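Local coordinates for GGDEF family protein (Vibrio cholerae, PDB 5GZS) that probably acts as a diguanylate cyclase that senses small molecules through its periplasmic portion, which binds arginine in one of two solute-binding modules, at residues A[88-93]-A[109-114]; A[221-226]-A[261-266]; A[227-232]-A[284-289]; A[254-259]-A[428-433]; A[291-296]-A[411-416]. One frame throughout, in Å; residues are numbered along the deposited sequence.

Contact 1 (A[88-93]-A[109-114]); sequences RLPELR and EHYPYI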
# COMPACT_ATOMS: atom_id res chain seq x y z
N ARG A 88 5.43 16.41 -2.17
CA ARG A 88 5.92 15.05 -2.22
C ARG A 88 6.09 14.63 -3.68
O ARG A 88 5.52 15.26 -4.58
CB ARG A 88 4.98 14.11 -1.48
CG ARG A 88 5.13 14.14 0.03
CD ARG A 88 4.44 12.95 0.66
NE ARG A 88 3.32 12.49 -0.16
CZ ARG A 88 2.41 11.60 0.23
NH1 ARG A 88 2.47 11.07 1.45
NH2 ARG A 88 1.44 11.24 -0.60
N LEU A 89 6.91 13.61 -3.91
CA LEU A 89 7.03 13.00 -5.24
C LEU A 89 5.67 12.78 -5.91
O LEU A 89 5.44 13.28 -7.01
CB LEU A 89 7.77 11.67 -5.14
CG LEU A 89 9.20 11.81 -4.68
CD1 LEU A 89 9.74 10.46 -4.28
CD2 LEU A 89 10.01 12.36 -5.83
N PRO A 90 4.74 12.07 -5.26
CA PRO A 90 3.52 11.83 -6.03
C PRO A 90 2.66 13.09 -6.24
O PRO A 90 1.48 12.96 -6.49
CB PRO A 90 2.77 10.81 -5.18
CG PRO A 90 3.19 11.12 -3.78
CD PRO A 90 4.64 11.53 -3.88
N GLU A 91 3.26 14.27 -6.13
CA GLU A 91 2.53 15.52 -6.36
C GLU A 91 3.13 16.31 -7.52
O GLU A 91 2.79 17.48 -7.72
CB GLU A 91 2.54 16.41 -5.12
CG GLU A 91 1.84 15.88 -3.90
CD GLU A 91 1.99 16.85 -2.72
OE1 GLU A 91 2.76 16.53 -1.78
OE2 GLU A 91 1.35 17.93 -2.74
N LEU A 92 4.04 15.71 -8.28
CA LEU A 92 4.74 16.48 -9.29
C LEU A 92 4.53 15.90 -10.67
O LEU A 92 4.35 14.69 -10.82
CB LEU A 92 6.24 16.53 -8.98
CG LEU A 92 6.61 16.51 -7.49
CD1 LEU A 92 8.12 16.41 -7.34
CD2 LEU A 92 6.05 17.72 -6.74
N ARG A 93 4.54 16.76 -11.68
CA ARG A 93 4.47 16.31 -13.06
C ARG A 93 5.80 16.63 -13.75
O ARG A 93 6.18 15.97 -14.72
CB ARG A 93 3.29 16.96 -13.77
CG ARG A 93 2.00 16.92 -12.95
CD ARG A 93 1.22 18.20 -13.18
NE ARG A 93 2.03 19.36 -12.79
CZ ARG A 93 2.20 20.44 -13.56
NH1 ARG A 93 1.64 20.49 -14.76
NH2 ARG A 93 2.96 21.44 -13.12
N GLU A 109 11.56 4.59 -12.38
CA GLU A 109 11.22 3.26 -11.89
C GLU A 109 10.11 3.35 -10.84
O GLU A 109 9.24 2.47 -10.76
CB GLU A 109 12.46 2.53 -11.34
CG GLU A 109 12.12 1.19 -10.65
CD GLU A 109 13.33 0.48 -10.07
OE1 GLU A 109 14.44 0.60 -10.64
OE2 GLU A 109 13.16 -0.20 -9.03
N HIS A 110 10.11 4.42 -10.05
CA HIS A 110 9.09 4.57 -9.01
C HIS A 110 7.97 5.57 -9.37
O HIS A 110 6.87 5.51 -8.80
CB HIS A 110 9.73 4.98 -7.68
CG HIS A 110 10.61 3.92 -7.09
ND1 HIS A 110 11.97 3.88 -7.31
CD2 HIS A 110 10.31 2.85 -6.32
CE1 HIS A 110 12.47 2.82 -6.69
NE2 HIS A 110 11.49 2.19 -6.08
N TYR A 111 8.22 6.48 -10.31
CA TYR A 111 7.19 7.45 -10.70
C TYR A 111 7.25 7.82 -12.17
O TYR A 111 7.45 8.98 -12.50
CB TYR A 111 7.32 8.73 -9.88
CG TYR A 111 6.92 8.61 -8.43
CD1 TYR A 111 5.58 8.57 -8.05
CD2 TYR A 111 7.89 8.58 -7.43
CE1 TYR A 111 5.22 8.49 -6.71
CE2 TYR A 111 7.53 8.49 -6.09
CZ TYR A 111 6.20 8.45 -5.74
OH TYR A 111 5.87 8.37 -4.41
N PRO A 112 7.05 6.84 -13.07
CA PRO A 112 7.37 7.04 -14.49
C PRO A 112 6.62 8.19 -15.18
O PRO A 112 7.06 8.63 -16.24
CB PRO A 112 7.00 5.70 -15.13
CG PRO A 112 6.08 5.04 -14.17
CD PRO A 112 6.51 5.50 -12.80
N TYR A 113 5.53 8.66 -14.58
CA TYR A 113 4.64 9.65 -15.22
C TYR A 113 5.21 11.05 -15.15
O TYR A 113 5.13 11.81 -16.12
CB TYR A 113 3.24 9.63 -14.60
CG TYR A 113 2.47 10.95 -14.75
CD1 TYR A 113 1.86 11.29 -15.95
CD2 TYR A 113 2.33 11.83 -13.67
CE1 TYR A 113 1.15 12.49 -16.10
CE2 TYR A 113 1.62 13.03 -13.80
CZ TYR A 113 1.03 13.35 -15.02
OH TYR A 113 0.33 14.52 -15.17
N ILE A 114 5.77 11.39 -14.00
CA ILE A 114 6.53 12.63 -13.91
C ILE A 114 7.53 12.69 -15.05
O ILE A 114 8.12 11.68 -15.41
CB ILE A 114 7.32 12.74 -12.59
CG1 ILE A 114 6.58 12.09 -11.41
CG2 ILE A 114 7.64 14.18 -12.32
CD1 ILE A 114 7.19 12.42 -10.05

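Contact 2 (A[221-226]-A[261-266]); sequences NVQRVL and LLKCEL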
# COMPACT_ATOMS: atom_id res chain seq x y z
N ASN A 221 3.88 34.76 18.91
CA ASN A 221 4.50 35.00 20.19
C ASN A 221 5.01 33.73 20.85
O ASN A 221 4.28 33.09 21.60
CB ASN A 221 3.49 35.72 21.10
CG ASN A 221 4.04 36.02 22.47
OD1 ASN A 221 5.19 35.73 22.78
ND2 ASN A 221 3.22 36.62 23.30
N VAL A 222 6.27 33.37 20.60
CA VAL A 222 6.86 32.17 21.19
C VAL A 222 6.95 32.19 22.74
O VAL A 222 7.38 31.18 23.33
CB VAL A 222 8.29 31.91 20.65
CG1 VAL A 222 8.39 32.20 19.13
CG2 VAL A 222 9.31 32.73 21.42
N GLN A 223 6.59 33.30 23.39
CA GLN A 223 6.54 33.30 24.85
C GLN A 223 5.20 32.77 25.31
O GLN A 223 4.99 32.51 26.50
CB GLN A 223 6.77 34.70 25.44
CG GLN A 223 8.16 35.26 25.26
CD GLN A 223 9.26 34.22 25.48
OE1 GLN A 223 9.35 33.60 26.54
NE2 GLN A 223 10.08 34.02 24.47
N ARG A 224 4.26 32.60 24.39
CA ARG A 224 2.96 32.10 24.78
C ARG A 224 2.98 30.58 25.02
O ARG A 224 3.43 29.80 24.17
CB ARG A 224 1.92 32.45 23.72
CG ARG A 224 0.69 31.60 23.80
CD ARG A 224 -0.46 32.27 23.12
NE ARG A 224 -1.69 31.53 23.39
CZ ARG A 224 -2.88 31.87 22.91
NH1 ARG A 224 -2.99 32.95 22.14
NH2 ARG A 224 -3.94 31.14 23.21
N VAL A 225 2.50 30.16 26.19
CA VAL A 225 2.43 28.74 26.50
C VAL A 225 1.19 28.08 25.87
O VAL A 225 0.07 28.28 26.34
CB VAL A 225 2.40 28.50 28.02
CG1 VAL A 225 2.29 27.01 28.33
CG2 VAL A 225 3.65 29.11 28.68
N LEU A 226 1.40 27.32 24.81
CA LEU A 226 0.31 26.63 24.14
C LEU A 226 -0.33 25.57 25.03
O LEU A 226 0.37 24.69 25.52
CB LEU A 226 0.82 25.97 22.86
CG LEU A 226 1.40 26.95 21.84
CD1 LEU A 226 1.78 26.18 20.58
CD2 LEU A 226 0.39 28.06 21.54
N LEU A 261 10.60 25.14 18.71
CA LEU A 261 11.00 25.96 19.85
C LEU A 261 9.84 26.75 20.40
O LEU A 261 10.02 27.86 20.90
CB LEU A 261 12.13 26.91 19.49
CG LEU A 261 13.51 26.28 19.28
CD1 LEU A 261 14.52 27.39 19.35
CD2 LEU A 261 13.79 25.20 20.31
N LEU A 262 8.65 26.15 20.33
CA LEU A 262 7.51 26.64 21.08
C LEU A 262 7.37 25.87 22.38
O LEU A 262 7.74 24.70 22.46
CB LEU A 262 6.22 26.50 20.28
CG LEU A 262 6.23 26.91 18.82
CD1 LEU A 262 5.02 26.30 18.22
CD2 LEU A 262 6.20 28.43 18.68
N LYS A 263 6.79 26.50 23.38
CA LYS A 263 6.57 25.83 24.65
C LYS A 263 5.13 25.32 24.71
O LYS A 263 4.19 26.09 24.57
CB LYS A 263 6.87 26.79 25.82
CG LYS A 263 6.61 28.25 25.50
CD LYS A 263 7.27 29.20 26.53
CE LYS A 263 8.77 29.07 26.51
NZ LYS A 263 9.43 30.19 27.26
N CYS A 264 4.98 24.03 24.94
CA CYS A 264 3.65 23.44 25.04
C CYS A 264 3.48 22.79 26.37
O CYS A 264 4.39 22.13 26.88
CB CYS A 264 3.40 22.38 23.96
SG CYS A 264 3.73 22.86 22.32
N GLU A 265 2.29 22.88 26.89
CA GLU A 265 1.99 22.33 28.17
C GLU A 265 0.78 21.44 28.01
O GLU A 265 -0.23 21.88 27.56
CB GLU A 265 1.65 23.50 29.07
CG GLU A 265 1.21 23.17 30.46
CD GLU A 265 1.22 24.36 31.36
OE1 GLU A 265 2.28 24.79 31.81
OE2 GLU A 265 0.17 24.90 31.61
N LEU A 266 0.89 20.19 28.41
CA LEU A 266 -0.22 19.27 28.41
C LEU A 266 -1.14 19.56 29.59
O LEU A 266 -0.67 19.59 30.72
CB LEU A 266 0.27 17.83 28.49
CG LEU A 266 -0.93 16.90 28.60
CD1 LEU A 266 -1.47 16.73 27.21
CD2 LEU A 266 -0.58 15.57 29.23

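Contact 3 (A[227-232]-A[284-289]); sequences RVKLEN and KSIDIL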
# COMPACT_ATOMS: atom_id res chain seq x y z
N ARG A 227 -1.64 25.64 25.21
CA ARG A 227 -2.34 24.60 25.98
C ARG A 227 -2.82 23.44 25.10
O ARG A 227 -3.50 23.63 24.10
CB ARG A 227 -3.52 25.21 26.74
CG ARG A 227 -3.06 26.36 27.63
CD ARG A 227 -4.18 26.98 28.47
NE ARG A 227 -4.46 26.24 29.70
CZ ARG A 227 -5.48 25.40 29.82
NH1 ARG A 227 -6.30 25.23 28.79
NH2 ARG A 227 -5.68 24.75 30.95
N VAL A 228 -2.41 22.20 25.49
CA VAL A 228 -2.63 20.99 24.72
C VAL A 228 -3.52 20.03 25.51
O VAL A 228 -3.37 19.90 26.72
CB VAL A 228 -1.27 20.29 24.48
CG1 VAL A 228 -1.39 19.15 23.49
CG2 VAL A 228 -0.25 21.27 23.99
N LYS A 229 -4.46 19.36 24.84
CA LYS A 229 -5.19 18.26 25.49
C LYS A 229 -5.05 16.98 24.70
O LYS A 229 -5.04 17.00 23.47
CB LYS A 229 -6.67 18.58 25.71
CG LYS A 229 -6.86 19.55 26.82
CD LYS A 229 -8.20 19.37 27.50
CE LYS A 229 -8.36 20.44 28.59
NZ LYS A 229 -9.60 20.33 29.35
N LEU A 230 -4.95 15.86 25.42
CA LEU A 230 -4.91 14.57 24.74
C LEU A 230 -6.18 13.80 24.99
O LEU A 230 -6.63 13.66 26.13
CB LEU A 230 -3.70 13.75 25.19
CG LEU A 230 -2.35 14.31 24.75
CD1 LEU A 230 -1.23 13.45 25.31
CD2 LEU A 230 -2.25 14.44 23.24
N GLU A 231 -6.78 13.30 23.91
CA GLU A 231 -8.01 12.55 23.99
C GLU A 231 -7.82 11.31 24.88
O GLU A 231 -6.87 10.55 24.68
CB GLU A 231 -8.50 12.16 22.58
CG GLU A 231 -10.03 11.92 22.47
CD GLU A 231 -10.80 13.10 21.87
OE1 GLU A 231 -10.34 13.69 20.85
OE2 GLU A 231 -11.89 13.43 22.40
N ASN A 232 -8.69 11.14 25.86
CA ASN A 232 -8.62 9.97 26.73
C ASN A 232 -9.97 9.28 26.88
O ASN A 232 -10.27 8.65 27.89
CB ASN A 232 -7.98 10.31 28.09
CG ASN A 232 -6.62 9.64 28.27
OD1 ASN A 232 -6.42 8.50 27.84
ND2 ASN A 232 -5.68 10.34 28.90
N LYS A 284 -12.06 27.63 22.43
CA LYS A 284 -10.75 28.30 22.43
C LYS A 284 -10.13 28.29 23.84
O LYS A 284 -9.27 29.14 24.15
CB LYS A 284 -10.84 29.75 21.91
CG LYS A 284 -11.73 29.97 20.69
CD LYS A 284 -11.38 29.05 19.53
CE LYS A 284 -12.52 28.95 18.50
NZ LYS A 284 -13.04 30.31 18.14
N SER A 285 -10.55 27.35 24.69
CA SER A 285 -10.03 27.30 26.06
C SER A 285 -8.70 26.53 26.09
O SER A 285 -7.91 26.67 27.02
CB SER A 285 -11.06 26.70 27.04
OG SER A 285 -11.58 25.45 26.59
N ILE A 286 -8.47 25.73 25.05
CA ILE A 286 -7.16 25.12 24.77
C ILE A 286 -6.79 25.47 23.33
O ILE A 286 -7.67 25.87 22.56
CB ILE A 286 -7.17 23.61 24.95
CG1 ILE A 286 -8.04 22.98 23.85
CG2 ILE A 286 -7.72 23.24 26.32
CD1 ILE A 286 -7.98 21.46 23.78
N ASP A 287 -5.52 25.33 22.97
CA ASP A 287 -5.05 25.64 21.61
C ASP A 287 -4.90 24.38 20.71
O ASP A 287 -5.14 24.43 19.52
CB ASP A 287 -3.71 26.36 21.66
CG ASP A 287 -3.69 27.50 22.63
OD1 ASP A 287 -4.43 28.48 22.43
OD2 ASP A 287 -2.94 27.43 23.62
N ILE A 288 -4.49 23.27 21.29
CA ILE A 288 -4.16 22.09 20.51
C ILE A 288 -4.84 20.86 21.04
O ILE A 288 -4.93 20.66 22.24
CB ILE A 288 -2.64 21.87 20.51
CG1 ILE A 288 -1.96 22.90 19.63
CG2 ILE A 288 -2.28 20.43 20.10
CD1 ILE A 288 -0.45 22.97 19.87
N LEU A 289 -5.33 20.02 20.15
CA LEU A 289 -5.97 18.79 20.61
C LEU A 289 -5.56 17.66 19.69
O LEU A 289 -5.59 17.80 18.46
CB LEU A 289 -7.50 18.93 20.66
CG LEU A 289 -8.31 17.64 20.79
CD1 LEU A 289 -7.88 16.85 22.00
CD2 LEU A 289 -9.81 17.89 20.87

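Contact 4 (A[254-259]-A[428-433]); sequences FQACEM and PLFSRA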
# COMPACT_ATOMS: atom_id res chain seq x y z
N PHE A 254 4.55 16.93 21.40
CA PHE A 254 5.62 17.51 22.19
C PHE A 254 6.93 17.70 21.43
O PHE A 254 7.53 18.77 21.49
CB PHE A 254 5.88 16.66 23.42
CG PHE A 254 5.00 17.00 24.57
CD1 PHE A 254 4.59 18.31 24.76
CD2 PHE A 254 4.57 16.02 25.44
CE1 PHE A 254 3.77 18.65 25.83
CE2 PHE A 254 3.76 16.34 26.50
CZ PHE A 254 3.35 17.66 26.69
N GLN A 255 7.37 16.67 20.71
CA GLN A 255 8.62 16.75 19.95
C GLN A 255 8.50 17.70 18.76
O GLN A 255 9.48 18.36 18.38
CB GLN A 255 9.06 15.38 19.47
CG GLN A 255 9.51 14.47 20.61
CD GLN A 255 9.73 13.05 20.13
OE1 GLN A 255 10.18 12.85 19.01
NE2 GLN A 255 9.42 12.07 20.98
N ALA A 256 7.32 17.77 18.17
CA ALA A 256 7.06 18.81 17.19
C ALA A 256 7.15 20.15 17.89
O ALA A 256 7.67 21.12 17.31
CB ALA A 256 5.73 18.64 16.56
N CYS A 257 6.66 20.23 19.12
CA CYS A 257 6.72 21.53 19.82
C CYS A 257 8.19 21.91 20.08
O CYS A 257 8.53 23.09 20.18
CB CYS A 257 5.93 21.52 21.14
SG CYS A 257 4.13 21.42 20.95
N GLU A 258 9.04 20.89 20.17
CA GLU A 258 10.45 21.09 20.43
C GLU A 258 11.13 21.49 19.13
O GLU A 258 11.93 22.43 19.09
CB GLU A 258 11.06 19.83 21.04
CG GLU A 258 11.16 19.90 22.57
CD GLU A 258 10.84 18.59 23.26
OE1 GLU A 258 10.45 18.63 24.45
OE2 GLU A 258 10.97 17.53 22.60
N MSE A 259 10.77 20.79 18.07
CA MSE A 259 11.18 21.12 16.72
C MSE A 259 11.00 22.62 16.41
O MSE A 259 11.80 23.21 15.69
CB MSE A 259 10.38 20.28 15.70
CG MSE A 259 11.11 20.01 14.39
SE MSE A 259 12.54 18.72 14.79
CE MSE A 259 11.75 17.11 14.07
N PRO A 428 0.02 24.73 9.78
CA PRO A 428 1.01 24.44 8.72
C PRO A 428 2.41 24.25 9.25
O PRO A 428 3.14 23.41 8.72
CB PRO A 428 0.97 25.69 7.83
CG PRO A 428 -0.36 26.28 8.08
CD PRO A 428 -0.67 26.01 9.53
N LEU A 429 2.77 25.02 10.27
CA LEU A 429 4.07 24.87 10.91
C LEU A 429 4.19 23.49 11.53
O LEU A 429 5.22 22.81 11.37
CB LEU A 429 4.28 25.95 11.97
CG LEU A 429 4.41 27.33 11.33
CD1 LEU A 429 4.27 28.45 12.37
CD2 LEU A 429 5.75 27.41 10.57
N PHE A 430 3.14 23.04 12.22
CA PHE A 430 3.19 21.72 12.84
C PHE A 430 3.30 20.63 11.77
O PHE A 430 3.96 19.62 11.97
CB PHE A 430 1.99 21.50 13.78
CG PHE A 430 2.25 21.91 15.23
CD1 PHE A 430 2.10 23.23 15.63
CD2 PHE A 430 2.67 20.99 16.15
CE1 PHE A 430 2.36 23.61 16.95
CE2 PHE A 430 2.94 21.35 17.48
CZ PHE A 430 2.78 22.66 17.88
N SER A 431 2.69 20.84 10.60
CA SER A 431 2.87 19.87 9.52
C SER A 431 4.36 19.64 9.19
O SER A 431 4.83 18.49 9.12
CB SER A 431 2.11 20.31 8.29
OG SER A 431 0.71 20.28 8.53
N ARG A 432 5.11 20.73 9.01
CA ARG A 432 6.55 20.60 8.76
C ARG A 432 7.26 19.92 9.91
O ARG A 432 8.07 19.03 9.68
CB ARG A 432 7.17 21.96 8.50
CG ARG A 432 6.62 22.63 7.26
CD ARG A 432 7.19 24.03 7.11
NE ARG A 432 8.65 24.04 6.99
CZ ARG A 432 9.35 25.14 6.78
NH1 ARG A 432 8.72 26.31 6.67
NH2 ARG A 432 10.67 25.09 6.69
N ALA A 433 6.99 20.32 11.14
CA ALA A 433 7.71 19.71 12.26
C ALA A 433 7.49 18.20 12.28
O ALA A 433 8.42 17.43 12.53
CB ALA A 433 7.27 20.32 13.59

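Contact 5 (A[291-296]-A[411-416]); sequences PITVSQ and YDIAIG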
# COMPACT_ATOMS: atom_id res chain seq x y z
N PRO A 291 -5.22 13.02 19.83
CA PRO A 291 -5.47 12.83 18.39
C PRO A 291 -6.85 13.34 17.99
O PRO A 291 -7.70 13.51 18.85
CB PRO A 291 -5.33 11.31 18.21
CG PRO A 291 -5.80 10.77 19.53
CD PRO A 291 -5.35 11.77 20.59
N ILE A 292 -7.07 13.57 16.70
CA ILE A 292 -8.43 13.80 16.23
C ILE A 292 -8.57 13.26 14.82
O ILE A 292 -7.82 13.64 13.93
CB ILE A 292 -8.82 15.27 16.28
CG1 ILE A 292 -10.00 15.54 15.35
CG2 ILE A 292 -7.63 16.14 15.92
CD1 ILE A 292 -10.60 16.91 15.50
N THR A 293 -9.55 12.37 14.61
CA THR A 293 -9.48 11.52 13.44
C THR A 293 -10.00 12.13 12.15
O THR A 293 -10.29 11.40 11.20
CB THR A 293 -10.21 10.21 13.68
OG1 THR A 293 -11.58 10.49 14.00
CG2 THR A 293 -9.54 9.46 14.81
N VAL A 294 -10.07 13.46 12.10
CA VAL A 294 -10.52 14.23 10.93
C VAL A 294 -11.65 13.53 10.18
O VAL A 294 -11.46 12.92 9.12
CB VAL A 294 -9.33 14.58 9.95
CG1 VAL A 294 -8.54 13.37 9.52
CG2 VAL A 294 -9.82 15.38 8.73
N SER A 295 -12.83 13.61 10.78
CA SER A 295 -14.06 13.17 10.14
C SER A 295 -14.43 14.19 9.08
O SER A 295 -13.61 15.01 8.67
CB SER A 295 -15.19 13.02 11.17
OG SER A 295 -15.41 14.25 11.84
N GLN A 296 -15.68 14.15 8.64
CA GLN A 296 -16.26 15.24 7.89
C GLN A 296 -16.93 16.18 8.88
O GLN A 296 -16.81 17.40 8.78
CB GLN A 296 -17.27 14.73 6.86
CG GLN A 296 -16.66 13.89 5.77
CD GLN A 296 -15.62 14.65 4.98
OE1 GLN A 296 -15.79 15.84 4.71
NE2 GLN A 296 -14.55 13.97 4.60
N TYR A 411 -7.97 5.23 7.91
CA TYR A 411 -8.26 6.66 8.04
C TYR A 411 -7.09 7.45 8.64
O TYR A 411 -5.98 6.93 8.81
CB TYR A 411 -9.55 6.88 8.85
CG TYR A 411 -9.55 6.38 10.29
CD1 TYR A 411 -9.75 5.04 10.57
CD2 TYR A 411 -9.39 7.26 11.36
CE1 TYR A 411 -9.76 4.58 11.89
CE2 TYR A 411 -9.40 6.80 12.67
CZ TYR A 411 -9.59 5.47 12.92
OH TYR A 411 -9.61 5.00 14.21
N ASP A 412 -7.34 8.72 8.97
CA ASP A 412 -6.25 9.63 9.33
C ASP A 412 -6.34 10.20 10.73
O ASP A 412 -7.40 10.57 11.22
CB ASP A 412 -6.20 10.77 8.32
CG ASP A 412 -5.77 10.31 6.94
OD1 ASP A 412 -4.71 9.66 6.85
OD2 ASP A 412 -6.51 10.58 5.97
N ILE A 413 -5.19 10.29 11.38
CA ILE A 413 -5.12 10.97 12.65
C ILE A 413 -4.23 12.21 12.45
O ILE A 413 -3.15 12.11 11.85
CB ILE A 413 -4.59 10.03 13.74
CG1 ILE A 413 -5.72 9.13 14.24
CG2 ILE A 413 -4.00 10.78 14.91
CD1 ILE A 413 -5.29 8.23 15.38
N ALA A 414 -4.71 13.36 12.92
CA ALA A 414 -3.98 14.64 12.86
C ALA A 414 -4.01 15.34 14.19
O ALA A 414 -4.68 14.90 15.13
CB ALA A 414 -4.55 15.55 11.80
N ILE A 415 -3.28 16.46 14.26
CA ILE A 415 -3.42 17.42 15.35
C ILE A 415 -4.43 18.47 14.94
O ILE A 415 -4.39 18.98 13.81
CB ILE A 415 -2.10 18.14 15.68
CG1 ILE A 415 -0.95 17.16 15.89
CG2 ILE A 415 -2.27 19.02 16.90
CD1 ILE A 415 0.35 17.87 16.15
N GLY A 416 -5.34 18.80 15.86
CA GLY A 416 -6.35 19.82 15.62
C GLY A 416 -5.94 21.09 16.33
O GLY A 416 -5.34 21.03 17.40

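Contact 1 (A[88-93]-A[109-114])
CG of Tyr111 stands anti to the carbonyl carbon (chi1 -71°), starting the phenol on its way to Leu89, and the two side chains cross at about a right angle. Leu89 CB sits 3.3 Å from Tyr111 CE2, with Leu89 CD1 3.5 Å from the same atom, while the carbonyl carbon of Leu89 lies over one face of the ring. Pro90 crosses the tyrosine at a slant, its CD 3.4 Å from Tyr111 OH and its CB nearest CE1. The setting is the first solute-binding module of family 3: segment 88-93 leads from strand 79-83 into strand 94-98, and Tyr111, the first residue past helix 103-110, opens a type I turn that delivers Ile114 to strand 115-119. The contact thus brings together the entrances to two strands that are joined by a helix. Here Ile114 lies against backbone oxygens, CG2 3.3 Å from Arg93 O, CG1 3.5 Å from Leu92 O and CD1 3.6 Å from Leu89 O. Its CA also makes a C-H...O contact with Arg93 O, and no conventional hydrogen bond joins the two segments. At the exposed margin Tyr113 and Arg93 run side by side, Tyr113 OH 3.7 Å from Arg93 CG, before the guanidinium turns away to a long, weak ion pair with Asp135. Leu161, from another loop, packs on Leu89 and His110.

Contact 2 (A[221-226]-A[261-266])
Leu226 is held to the neighbouring strand by two backbone hydrogen bonds: its N donates to Lys263 O at 3.1 Å, and its O accepts from Glu265 N at 3.0 Å in a nearly straight bond (165°). With Leu226 paired to Cys264, this is a parallel bridge, and Cys264 CA adds a C-H...O contact to Leu226 O. A weak hydrogen bond, 3.5 Å from Lys263 NZ to Gln223 OE1, reaches over the preceding type I turn, which opens with an Asx turn at Asn221. The lysine stem runs past this turn with CG 3.7 Å from Val222 O. On the exposed flank Val225 CG1 meets Glu265 CB at 3.6 Å. On the buried flank Leu226 CD1 packs 4.0 Å from Leu262 CD1 and 4.2 Å from Cys264 SG; Leu422 and Leu426 of helix 421-435 close over this side. Strand 264-266 is thereby set at the outer margin of the sheet of the second solute-binding module. The two backbone bonds set the pairing with Leu226, and the disulfide from Cys264 to Cys257 ties strand 264-266 to helix 248-259, whereas the long lysine-glutamine link probably contributes little.

Contact 3 (A[227-232]-A[284-289])
Ser285 meets Arg227 first, its carbonyl oxygen taking a weak, bent hydrogen bond from Arg227 NH1 at 2.8 Å. Next, Ile286 is crossed at about a right angle by the side chains of Arg227 and Lys229. Its CG1 occupies the crowded position between backbone N and carbonyl carbon (chi1 69°), and CD1, farther along that branch, comes 3.7 Å from Lys229 CB. The other branch, CG2, is 3.7 Å from Lys229 CE and also borders the Arg227 guanidinium. Asp287 grips the backbone of Arg227 from two directions: OD2 uses its anti lone pair to accept from Arg227 N at 2.7 Å, and the backbone N of Asp287 donates to Arg227 O. Its other carboxylate oxygen, OD1, forms a salt bridge with Arg224. From here the chain enters a parallel pairing with strand 226-230, which lies between strands 264-266 and 288-292 in the order expected of a periplasmic binding protein lobe. Ile288 N gives Arg227 O a second hydrogen bond (3.0 Å), and Ile288 O receives Lys229 N at 2.9 Å. On the face toward helix 248-259, where Val228 meets Val253, Ile288 CG2 packs beside Val228 CG1 at 3.7 Å. Leu289 turns to the other face, its CD1 3.2 Å from Lys229 O and near Glu231, with Phe278 and Leu281 of helix 277-282 beyond it. Lys229 NZ extends past the pair to a hydrogen bond with Gln271.

Contact 4 (A[254-259]-A[428-433])
Ala256 and Ala433 meet where two helices cross, CB to CB at 3.7 Å. Their small side chains bring the CA atoms to 5.1 Å while the axes of the two segments pass 9.0 Å apart at a crossing angle of 100°. Around this point the packing is close. Met259, a selenomethionine bent at chi2 and chi3, lays CB (3.8 Å) and CG on Ala433 CB and brings CE near Ala433 O. The Phe430 ring reaches past Ala256 to Cys257, whose SG lies in the ring plane at its edge, 3.6 Å from CZ. The outward sides of the helices differ: exposed Glu258 and partly exposed Gln255 and Arg432 take no part. This steep crossing joins two helices of the second solute-binding module. No hydrogen bond spans it, so it rests on apolar and sulfur-aromatic contact; because Cys257 SG is in a disulfide with Cys264, it has no thiol hydrogen to offer and meets the ring as a fixed, uncharged sulfur.

Contact 5 (A[291-296]-A[411-416])
Ile292 and Ala414 form an antiparallel hydrogen-bonded pair: Ile292 N donates to Ala414 O at 3.2 Å, and Ala414 N returns a bond to Ile292 O at 3.3 Å, nearly straight at the hydrogen (169°). Beside this pair Pro291 CB packs on Ile413 CG2 (3.6 Å), and Ile292 CG2 lies 3.5 Å from Gly416 N. Farther along, Thr293 directs its methyl CG2 in plane at the edge of the Tyr411 ring, 3.4 Å from CE2. Val294 CG1 lies 3.5 Å from Asp412 O. Beyond this shell, Tyr236 hydrogen-bonds Pro291 O through OH, and its side chain also packs on Thr293, while Phe344 meets the Tyr411 ring; Val253 and Phe430 press on Ile415 from the helical side. Segment 411-416 carries the chain from strand 399-410 of one sheet to strand 414-417 of the other, a crossing between lobes of the kind that forms the hinge in periplasmic binding proteins. Where the ordinary bonds stop, Thr293 CA makes a C-H...O contact with Asp412 O, and beyond the Ile292-Ala414 pair the packing of Thr293 on Tyr411 and of Val294 on Asp412 takes over.

Overall arrangement
From the N terminus, contact 1 closes a short loop in the first solute-binding module, before helix 189-218 leads on to the second, and it touches none of the other four. Contacts 2 and 3 then set strands 264-266 and 288-292 on the two flanks of strand 226-230. Their spans cross each other, and both cross that of contact 4, which joins helix 248-259 to the late helix 421-435. Contact 5 falls within the long span of contact 4 and follows contacts 2 and 3 in series, adding strand 414-417 to the same sheet. Ile415 of contact 5 and Ile288 of contact 3 both pack on Phe430 of contact 4, while the disulfide links contacts 2 and 4.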